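Local atomic coordinates of DisA protein (Sorangium cellulosum, PDB entry 6CCA), a protein that probably transfers methyl groups from S-adenosylmethionine to the alpha carbon of a polyketide intermediate, building the gem-dimethyl group of disorazol on its assembly line. Residues R63-L68 against R156-C161; L70-D75 against A160-Y165; F384-P389 against L406-G411. One frame throughout, in Å; residues are numbered along the deposited sequence.

Interaction 1: R63-L68 against R156-C161; sequences RFSEDL and RLLWAC
L68 and S65 of helix 55-75 face L158 and W159 of helix 152-163 across two nearly parallel segments, whose axes lie 11.6 Å apart at an angle of 7° and in which the CA atoms of S65 and L158 are the closest pair, 7.9 Å apart. At that spacing the backbones stay well separated, and side chains bridge the gap. L68 spreads its two methyl branches over two neighbours: CD1 reaches W159 CZ3 at 3.6 Å, on a line oblique to the indole, while CD2 rests against L158 CB at 3.9 Å. W159 reaches this position because its CG is anti to the backbone N (chi1 -162°), which brings the six-membered ring of the indole toward helix 55-75. The F64 ring joins from the preceding turn of helix 55-75. W159 CE3 sits at its edge, near the ring plane, 4.4 Å from F64 CZ, and L158 CD1 lies 4.2 Å from F64 CE2. The same L158 methyl approaches S65 OG at 3.5 Å, so one branch touches both an aromatic carbon and a hydroxyl oxygen. That hydroxyl is already engaged by its own helix, being hydrogen-bonded to the carbonyl oxygen of L61, one turn earlier. Around these side chains, helix 135-146 packs on F64 and W159, and F343 of helix 342-346 meets L158. The contact is therefore near-parallel packing of helix 55-75 on helix 152-163, with helices 135-146 and 342-346 alongside, made of leucine branches and aromatic rings. Its chemistry implies cohesion by dispersion and the burial of apolar surface, with S65 OG bonded to L61 O within its own helix.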
loop_
_atom_site.group_PDB
_atom_site.type_symbol
_atom_site.label_atom_id
_atom_site.label_comp_id
_atom_site.label_asym_id
_atom_site.label_seq_id
_atom_site.Cartn_x
_atom_site.Cartn_y
_atom_site.Cartn_z
ATOM N N ARG A 63 16.766 -9.538 -2.334
ATOM C CA ARG A 63 18.100 -9.907 -1.922
ATOM C C ARG A 63 18.984 -8.656 -1.785
ATOM O O ARG A 63 19.667 -8.509 -0.850
ATOM C CB ARG A 63 18.716 -10.918 -2.878
ATOM C CG ARG A 63 18.074 -12.305 -2.884
ATOM C CD ARG A 63 17.566 -12.818 -1.527
ATOM N NE ARG A 63 16.107 -12.920 -1.584
ATOM C CZ ARG A 63 15.255 -12.835 -0.574
ATOM N NH1 ARG A 63 15.617 -12.705 0.668
ATOM N NH2 ARG A 63 13.983 -12.866 -0.860
ATOM N N PHE A 64 18.904 -7.776 -2.743
ATOM C CA PHE A 64 19.592 -6.512 -2.668
ATOM C C PHE A 64 19.257 -5.743 -1.379
ATOM O O PHE A 64 20.116 -5.206 -0.749
ATOM C CB PHE A 64 19.282 -5.712 -3.918
ATOM C CG PHE A 64 19.767 -4.293 -3.890
ATOM C CD1 PHE A 64 21.099 -4.003 -3.992
ATOM C CD2 PHE A 64 18.881 -3.259 -3.825
ATOM C CE1 PHE A 64 21.536 -2.724 -3.978
ATOM C CE2 PHE A 64 19.315 -1.958 -3.827
ATOM C CZ PHE A 64 20.652 -1.698 -3.915
ATOM N N SER A 65 17.982 -5.719 -1.016
ATOM C CA SER A 65 17.579 -5.016 0.186
ATOM C C SER A 65 18.296 -5.584 1.414
ATOM O O SER A 65 18.689 -4.851 2.288
ATOM C CB SER A 65 16.051 -5.090 0.354
ATOM O OG SER A 65 15.393 -4.465 -0.743
ATOM N N GLU A 66 18.445 -6.901 1.477
ATOM C CA GLU A 66 19.154 -7.544 2.566
ATOM C C GLU A 66 20.614 -7.070 2.670
ATOM O O GLU A 66 21.082 -6.725 3.753
ATOM C CB GLU A 66 19.135 -9.059 2.344
ATOM C CG GLU A 66 17.758 -9.642 2.528
ATOM C CD GLU A 66 17.647 -11.077 2.036
ATOM O OE1 GLU A 66 18.541 -11.597 1.358
ATOM O OE2 GLU A 66 16.632 -11.664 2.381
ATOM N N ASP A 67 21.303 -7.114 1.527
ATOM C CA ASP A 67 22.680 -6.692 1.424
ATOM C C ASP A 67 22.902 -5.207 1.724
ATOM O O ASP A 67 23.793 -4.815 2.449
ATOM C CB ASP A 67 23.165 -7.006 0.046
ATOM C CG ASP A 67 23.200 -8.551 -0.237
ATOM O OD1 ASP A 67 22.940 -9.382 0.672
ATOM O OD2 ASP A 67 23.328 -8.887 -1.399
ATOM N N LEU A 68 21.988 -4.383 1.215
ATOM C CA LEU A 68 21.982 -2.947 1.472
ATOM C C LEU A 68 21.841 -2.689 2.953
ATOM O O LEU A 68 22.487 -1.784 3.487
ATOM C CB LEU A 68 20.779 -2.318 0.681
ATOM C CG LEU A 68 20.799 -0.785 0.573
ATOM C CD1 LEU A 68 22.052 -0.189 -0.105
ATOM C CD2 LEU A 68 19.486 -0.388 -0.131
ATOM N N ARG A 156 16.121 3.088 -7.104
ATOM C CA ARG A 156 16.387 4.507 -6.916
ATOM C C ARG A 156 15.974 4.968 -5.522
ATOM O O ARG A 156 16.766 5.579 -4.804
ATOM C CB ARG A 156 15.661 5.333 -7.980
ATOM C CG ARG A 156 16.407 5.439 -9.300
ATOM C CD ARG A 156 15.810 6.520 -10.186
ATOM N NE ARG A 156 15.939 7.848 -9.590
ATOM C CZ ARG A 156 14.914 8.574 -9.155
ATOM N NH1 ARG A 156 13.678 8.101 -9.249
ATOM N NH2 ARG A 156 15.123 9.771 -8.627
ATOM N N LEU A 157 14.734 4.677 -5.140
ATOM C CA LEU A 157 14.242 5.079 -3.833
ATOM C C LEU A 157 15.098 4.458 -2.687
ATOM O O LEU A 157 15.393 5.111 -1.706
ATOM C CB LEU A 157 12.786 4.647 -3.674
ATOM C CG LEU A 157 12.238 4.966 -2.272
ATOM C CD1 LEU A 157 12.403 6.445 -1.981
ATOM C CD2 LEU A 157 10.758 4.583 -2.109
ATOM N N LEU A 158 15.373 3.142 -2.763
ATOM C CA LEU A 158 16.189 2.510 -1.718
ATOM C C LEU A 158 17.551 3.157 -1.631
ATOM O O LEU A 158 18.085 3.334 -0.547
ATOM C CB LEU A 158 16.379 1.044 -2.000
ATOM C CG LEU A 158 15.167 0.173 -1.784
ATOM C CD1 LEU A 158 15.569 -1.240 -2.028
ATOM C CD2 LEU A 158 14.712 0.260 -0.312
ATOM N N TRP A 159 18.160 3.458 -2.772
ATOM C CA TRP A 159 19.484 4.116 -2.785
ATOM C C TRP A 159 19.452 5.508 -2.183
ATOM O O TRP A 159 20.305 5.845 -1.372
ATOM C CB TRP A 159 20.104 4.128 -4.194
ATOM C CG TRP A 159 21.580 4.396 -4.158
ATOM C CD1 TRP A 159 22.207 5.570 -4.479
ATOM C CD2 TRP A 159 22.586 3.531 -3.626
ATOM N NE1 TRP A 159 23.560 5.441 -4.234
ATOM C CE2 TRP A 159 23.808 4.218 -3.685
ATOM C CE3 TRP A 159 22.564 2.235 -3.142
ATOM C CZ2 TRP A 159 25.016 3.628 -3.330
ATOM C CZ3 TRP A 159 23.744 1.661 -2.732
ATOM C CH2 TRP A 159 24.968 2.350 -2.850
ATOM N N ALA A 160 18.379 6.271 -2.422
ATOM C CA ALA A 160 18.234 7.584 -1.789
ATOM C C ALA A 160 18.106 7.441 -0.261
ATOM O O ALA A 160 18.669 8.224 0.506
ATOM C CB ALA A 160 17.038 8.353 -2.388
ATOM N N CYS A 161 17.381 6.440 0.189
ATOM C CA CYS A 161 17.220 6.218 1.621
ATOM C C CYS A 161 18.579 5.762 2.189
ATOM O O CYS A 161 19.002 6.234 3.230
ATOM C CB CYS A 161 16.192 5.130 1.895
ATOM S SG CYS A 161 14.484 5.689 1.574
#

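Interaction 2: L70-D75 against A160-Y165; sequences LCIFQD and ACYRRY
Helix packing joins the C-terminal turn of helix 55-75 to the end of helix 152-163 and the start of helix 165-169, where I72 meets Y162 and Y165 in a CH-pi contact beside a tyrosine-aspartate-water cluster. The CD1 methyl of I72 lies over one face of the Y165 ring, displaced from the centre toward the rim, 3.9 Å from the ring centroid and 24° off the normal. CG2 of the same isoleucine reaches Y165 CD1, so both branches lean on this tyrosine, whose hydroxyl is hydrogen-bonded to the carbonyl oxygen of L346. Meanwhile I72 CG1 meets the edge of the second ring at Y162 CD1, 3.7 Å away, the two side chains running in opposite senses as they pass. With chi1 at 163° the Y162 ring points away from its own backbone N and crosses to helix 55-75. There C71 SG stands 5.1 Å from the ring centroid, an oblique sulfur-aromatic contact. Beyond it Y162 OH lies 2.7 Å from D75 OD2 in a weak hydrogen bond, not settled because the phenol proton has another acceptor within reach; the carboxylate and ring planes are 53° apart. K135 NZ also hydrogen-bonds Y162 OH and makes a long, weak ion pair with D75 OD1, so a positive charge may help to hold the acid and the phenol together. W159 stacks on the Y162 ring. A water completes the cluster, donating both of its hydrogens: one to D75 OD2 at 2.7 Å, the other to the backbone oxygen Y162 O at 2.9 Å.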
loop_
_atom_site.group_PDB
_atom_site.type_symbol
_atom_site.label_atom_id
_atom_site.label_comp_id
_atom_site.label_asym_id
_atom_site.label_seq_id
_atom_site.Cartn_x
_atom_site.Cartn_y
_atom_site.Cartn_z
ATOM N N LEU A 70 22.664 -4.714 5.447
ATOM C CA LEU A 70 23.937 -5.023 6.114
ATOM C C LEU A 70 24.918 -3.834 5.965
ATOM O O LEU A 70 25.561 -3.390 6.960
ATOM C CB LEU A 70 24.547 -6.266 5.569
ATOM C CG LEU A 70 25.886 -6.703 6.217
ATOM C CD1 LEU A 70 25.847 -6.812 7.734
ATOM C CD2 LEU A 70 26.377 -8.031 5.589
ATOM N N CYS A 71 24.991 -3.302 4.746
ATOM C CA CYS A 71 25.812 -2.125 4.453
ATOM C C CYS A 71 25.435 -0.936 5.322
ATOM O O CYS A 71 26.344 -0.268 5.855
ATOM C CB CYS A 71 25.806 -1.796 2.972
ATOM S SG CYS A 71 27.179 -0.696 2.507
ATOM N N ILE A 72 24.143 -0.680 5.561
ATOM C CA ILE A 72 23.748 0.434 6.421
ATOM C C ILE A 72 24.308 0.273 7.856
ATOM O O ILE A 72 24.934 1.179 8.438
ATOM C CB ILE A 72 22.206 0.522 6.483
ATOM C CG1 ILE A 72 21.696 1.041 5.131
ATOM C CG2 ILE A 72 21.760 1.393 7.667
ATOM C CD1 ILE A 72 20.223 0.830 4.876
ATOM N N PHE A 73 24.114 -0.889 8.432
ATOM C CA PHE A 73 24.770 -1.157 9.742
ATOM C C PHE A 73 26.309 -0.961 9.721
ATOM O O PHE A 73 26.876 -0.348 10.667
ATOM C CB PHE A 73 24.399 -2.543 10.250
ATOM C CG PHE A 73 23.019 -2.624 10.844
ATOM C CD1 PHE A 73 22.795 -2.246 12.167
ATOM C CD2 PHE A 73 21.974 -3.103 10.108
ATOM C CE1 PHE A 73 21.529 -2.333 12.738
ATOM C CE2 PHE A 73 20.701 -3.208 10.656
ATOM C CZ PHE A 73 20.467 -2.843 11.968
ATOM N N GLN A 74 26.984 -1.482 8.692
ATOM C CA GLN A 74 28.428 -1.353 8.597
ATOM C C GLN A 74 28.836 0.089 8.520
ATOM O O GLN A 74 29.797 0.513 9.223
ATOM C CB GLN A 74 28.995 -2.095 7.415
ATOM C CG GLN A 74 28.771 -3.578 7.543
ATOM C CD GLN A 74 29.320 -4.384 6.442
ATOM O OE1 GLN A 74 29.542 -3.906 5.308
ATOM N NE2 GLN A 74 29.555 -5.665 6.740
ATOM N N ASP A 75 28.099 0.870 7.709
ATOM C CA ASP A 75 28.287 2.332 7.708
ATOM C C ASP A 75 28.110 2.949 9.076
ATOM O O ASP A 75 28.697 3.948 9.327
ATOM C CB ASP A 75 27.292 3.028 6.796
ATOM C CG ASP A 75 27.529 2.708 5.317
ATOM O OD1 ASP A 75 28.623 2.249 4.925
ATOM O OD2 ASP A 75 26.620 2.946 4.510
ATOM N N ALA A 160 18.379 6.271 -2.422
ATOM C CA ALA A 160 18.234 7.584 -1.789
ATOM C C ALA A 160 18.106 7.441 -0.261
ATOM O O ALA A 160 18.669 8.224 0.506
ATOM C CB ALA A 160 17.038 8.353 -2.388
ATOM N N CYS A 161 17.381 6.440 0.189
ATOM C CA CYS A 161 17.220 6.218 1.621
ATOM C C CYS A 161 18.579 5.762 2.189
ATOM O O CYS A 161 19.002 6.234 3.230
ATOM C CB CYS A 161 16.192 5.130 1.895
ATOM S SG CYS A 161 14.484 5.689 1.574
ATOM N N TYR A 162 19.223 4.811 1.487
ATOM C CA TYR A 162 20.549 4.277 1.878
ATOM C C TYR A 162 21.540 5.391 2.212
ATOM O O TYR A 162 22.206 5.438 3.292
ATOM C CB TYR A 162 21.122 3.346 0.809
ATOM C CG TYR A 162 22.609 3.166 1.025
ATOM C CD1 TYR A 162 23.070 2.353 2.013
ATOM C CD2 TYR A 162 23.534 3.824 0.255
ATOM C CE1 TYR A 162 24.423 2.217 2.274
ATOM C CE2 TYR A 162 24.897 3.739 0.513
ATOM C CZ TYR A 162 25.343 2.918 1.519
ATOM O OH TYR A 162 26.687 2.809 1.826
ATOM N N ARG A 163 21.600 6.342 1.298
ATOM C CA ARG A 163 22.551 7.444 1.493
ATOM C C ARG A 163 22.338 8.230 2.753
ATOM O O ARG A 163 23.314 8.845 3.266
ATOM C CB ARG A 163 22.608 8.342 0.258
ATOM C CG ARG A 163 23.116 7.645 -0.990
ATOM C CD ARG A 163 23.225 8.591 -2.197
ATOM N NE ARG A 163 24.404 9.444 -2.050
ATOM C CZ ARG A 163 24.400 10.744 -2.012
ATOM N NH1 ARG A 163 23.273 11.412 -2.160
ATOM N NH2 ARG A 163 25.586 11.417 -1.904
ATOM N N ARG A 164 21.117 8.299 3.277
ATOM C CA ARG A 164 20.869 9.054 4.464
ATOM C C ARG A 164 20.452 8.226 5.607
ATOM O O ARG A 164 19.906 8.757 6.631
ATOM C CB ARG A 164 19.729 10.062 4.172
ATOM C CG ARG A 164 20.002 10.915 2.963
ATOM C CD ARG A 164 21.057 11.926 3.240
ATOM N NE ARG A 164 20.750 12.805 4.378
ATOM C CZ ARG A 164 19.928 13.860 4.330
ATOM N NH1 ARG A 164 19.254 14.176 3.242
ATOM N NH2 ARG A 164 19.798 14.619 5.402
ATOM N N TYR A 165 20.601 6.900 5.481
ATOM C CA TYR A 165 19.942 5.981 6.466
ATOM C C TYR A 165 20.380 6.183 7.933
ATOM O O TYR A 165 19.548 6.190 8.828
ATOM C CB TYR A 165 20.059 4.475 6.058
ATOM C CG TYR A 165 18.717 3.740 6.242
ATOM C CD1 TYR A 165 18.377 3.152 7.473
ATOM C CD2 TYR A 165 17.788 3.671 5.189
ATOM C CE1 TYR A 165 17.172 2.528 7.629
ATOM C CE2 TYR A 165 16.547 3.029 5.332
ATOM C CZ TYR A 165 16.253 2.448 6.545
ATOM O OH TYR A 165 15.028 1.833 6.719
HETATM O O HOH W 1 24.501 4.548 4.857
#

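Interaction 3: F384-P389 against L406-G411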
loop_
_atom_site.group_PDB
_atom_site.type_symbol
_atom_site.label_atom_id
_atom_site.label_comp_id
_atom_site.label_asym_id
_atom_site.label_seq_id
_atom_site.Cartn_x
_atom_site.Cartn_y
_atom_site.Cartn_z
ATOM N N PHE A 384 -18.627 -8.548 4.524
ATOM C CA PHE A 384 -18.658 -8.431 3.116
ATOM C C PHE A 384 -18.861 -9.816 2.526
ATOM O O PHE A 384 -18.459 -10.784 3.184
ATOM C CB PHE A 384 -17.314 -7.823 2.593
ATOM C CG PHE A 384 -17.106 -6.392 2.983
ATOM C CD1 PHE A 384 -16.553 -6.057 4.218
ATOM C CD2 PHE A 384 -17.406 -5.338 2.102
ATOM C CE1 PHE A 384 -16.340 -4.713 4.595
ATOM C CE2 PHE A 384 -17.185 -3.997 2.471
ATOM C CZ PHE A 384 -16.643 -3.686 3.728
ATOM N N ARG A 385 -19.380 -9.884 1.308
ATOM C CA ARG A 385 -19.560 -11.112 0.529
ATOM C C ARG A 385 -18.898 -11.056 -0.836
ATOM O O ARG A 385 -18.489 -10.027 -1.265
ATOM C CB ARG A 385 -21.045 -11.374 0.279
ATOM C CG ARG A 385 -21.934 -10.836 1.339
ATOM C CD ARG A 385 -23.372 -11.119 1.111
ATOM N NE ARG A 385 -23.892 -10.143 0.175
ATOM C CZ ARG A 385 -25.044 -9.535 0.306
ATOM N NH1 ARG A 385 -25.783 -9.753 1.361
ATOM N NH2 ARG A 385 -25.436 -8.720 -0.640
ATOM N N ARG A 386 -18.838 -12.187 -1.516
ATOM C CA ARG A 386 -18.256 -12.280 -2.829
ATOM C C ARG A 386 -16.829 -11.752 -2.819
ATOM O O ARG A 386 -16.351 -11.321 -3.803
ATOM C CB ARG A 386 -19.072 -11.475 -3.832
ATOM C CG ARG A 386 -20.019 -12.234 -4.706
ATOM C CD ARG A 386 -21.415 -11.779 -4.309
ATOM N NE ARG A 386 -22.076 -12.844 -3.701
ATOM C CZ ARG A 386 -23.260 -12.838 -3.130
ATOM N NH1 ARG A 386 -24.008 -11.766 -2.988
ATOM N NH2 ARG A 386 -23.666 -13.966 -2.675
ATOM N N VAL A 387 -16.208 -11.809 -1.666
ATOM C CA VAL A 387 -14.888 -11.247 -1.532
ATOM C C VAL A 387 -13.936 -11.886 -2.527
ATOM O O VAL A 387 -13.821 -13.070 -2.588
ATOM C CB VAL A 387 -14.356 -11.303 -0.114
ATOM C CG1 VAL A 387 -13.026 -10.608 -0.058
ATOM C CG2 VAL A 387 -15.303 -10.641 0.842
ATOM N N ALA A 388 -13.319 -11.054 -3.344
ATOM C CA ALA A 388 -12.501 -11.500 -4.466
ATOM C C ALA A 388 -11.144 -10.830 -4.572
ATOM O O ALA A 388 -10.998 -9.789 -5.233
ATOM C CB ALA A 388 -13.267 -11.376 -5.767
ATOM N N PRO A 389 -10.122 -11.422 -3.934
ATOM C CA PRO A 389 -8.782 -11.068 -4.273
ATOM C C PRO A 389 -8.572 -11.611 -5.664
ATOM O O PRO A 389 -8.903 -12.813 -5.935
ATOM C CB PRO A 389 -7.935 -11.792 -3.248
ATOM C CG PRO A 389 -8.860 -12.284 -2.211
ATOM C CD PRO A 389 -10.191 -12.445 -2.893
ATOM N N LEU A 406 -11.684 -7.066 -4.253
ATOM C CA LEU A 406 -13.060 -6.547 -4.374
ATOM C C LEU A 406 -13.950 -7.208 -3.328
ATOM O O LEU A 406 -13.786 -8.391 -3.033
ATOM C CB LEU A 406 -13.641 -6.813 -5.757
ATOM C CG LEU A 406 -12.719 -6.451 -6.945
ATOM C CD1 LEU A 406 -13.316 -6.909 -8.252
ATOM C CD2 LEU A 406 -12.478 -5.001 -7.003
ATOM N N ALA A 407 -14.849 -6.445 -2.735
ATOM C CA ALA A 407 -15.733 -6.991 -1.712
ATOM C C ALA A 407 -17.087 -6.245 -1.751
ATOM O O ALA A 407 -17.119 -5.040 -2.026
ATOM C CB ALA A 407 -15.106 -6.781 -0.385
ATOM N N GLU A 408 -18.167 -6.992 -1.528
ATOM C CA GLU A 408 -19.544 -6.464 -1.609
ATOM C C GLU A 408 -20.095 -6.341 -0.207
ATOM O O GLU A 408 -20.089 -7.284 0.622
ATOM C CB GLU A 408 -20.377 -7.424 -2.455
ATOM C CG GLU A 408 -21.861 -7.123 -2.564
ATOM C CD GLU A 408 -22.527 -8.168 -3.444
ATOM O OE1 GLU A 408 -23.036 -9.099 -2.842
ATOM O OE2 GLU A 408 -22.539 -8.021 -4.709
ATOM N N SER A 409 -20.584 -5.169 0.105
ATOM C CA SER A 409 -21.077 -4.935 1.440
ATOM C C SER A 409 -22.473 -5.532 1.581
ATOM O O SER A 409 -23.285 -5.382 0.694
ATOM C CB SER A 409 -21.222 -3.446 1.717
ATOM O OG SER A 409 -21.698 -3.293 3.027
ATOM N N ASP A 410 -22.733 -6.156 2.723
ATOM C CA ASP A 410 -24.052 -6.691 3.017
ATOM C C ASP A 410 -24.982 -5.604 3.550
ATOM O O ASP A 410 -26.150 -5.871 3.833
ATOM C CB ASP A 410 -23.952 -7.838 4.024
ATOM C CG ASP A 410 -23.595 -7.360 5.418
ATOM O OD1 ASP A 410 -23.230 -6.175 5.566
ATOM O OD2 ASP A 410 -23.678 -8.170 6.364
ATOM N N GLY A 411 -24.474 -4.380 3.689
ATOM C CA GLY A 411 -25.317 -3.291 4.196
ATOM C C GLY A 411 -25.515 -3.238 5.711
ATOM O O GLY A 411 -26.306 -2.394 6.189
#
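The chi1 of E408, 175°, and a straight chain beyond CG carry the carboxylate to R385 and R386; R385 comes to meet it by bending at chi3, -81°. Both arginines converge on one oxygen, E408 OE1, in a three-residue salt-bridge network. R386 NH1 makes a salt bridge with E408 OE1 at 2.8 Å through the syn lone pair, the oxygen lying 22° out of the guanidinium plane. R385 NH2 makes the other, 3.3 Å from E408 OE1, from above the carboxylate plane, although E408 OE1 lies in the plane of the R385 guanidinium, at its edge; R385 NE adds a weak bond. With OE2 of E408 accepting from the backbone N of L34, the acid is gripped at both oxygens, and the two positive charges would probably keep it ionised. D410 CA lies over one face of the R385 guanidinium, while the D410 carboxylate turns to K323.

The backbones that carry this network pair in antiparallel fashion. R385 N bonds E408 O at 2.8 Å, E408 N returns the bond to R385 O, and farther along A388 N meets L406 O at 2.7 Å. Between these pairs the register slips by one residue, a beta bulge. F384 sets CD2 against A407 CB, 3.7 Å apart. S409 OG accepts from G411 N, closing an ST turn as strand 402-409 ends. Strand 402-409 lies between 330-337 and the bulged edge strands 384-385 and 387-389, antiparallel to both, as the reversed last strand does in the class I (Rossmann-like) methyltransferase fold.

In the fold
Interactions 1 and 2 are successive parts of one interface: both join helix 55-75 to helix 152-163, their centres are 8 Å apart, they share A160 and C161, and L68 CD1 packs on Y162 CD1 at 3.5 Å. From the first to the second, the packing stays largely apolar through I72 but gains a tyrosine, an acid and a water. Interaction 3 lies on the opposite side of the chain's centre, about 37 Å from interaction 1 and 42 Å from interaction 2 between centres, in the methyltransferase sheet. The first two contacts are helix packing, the third strand pairing, and interaction 3 comes no nearer than about 22 Å to interaction 1 between nearest atoms.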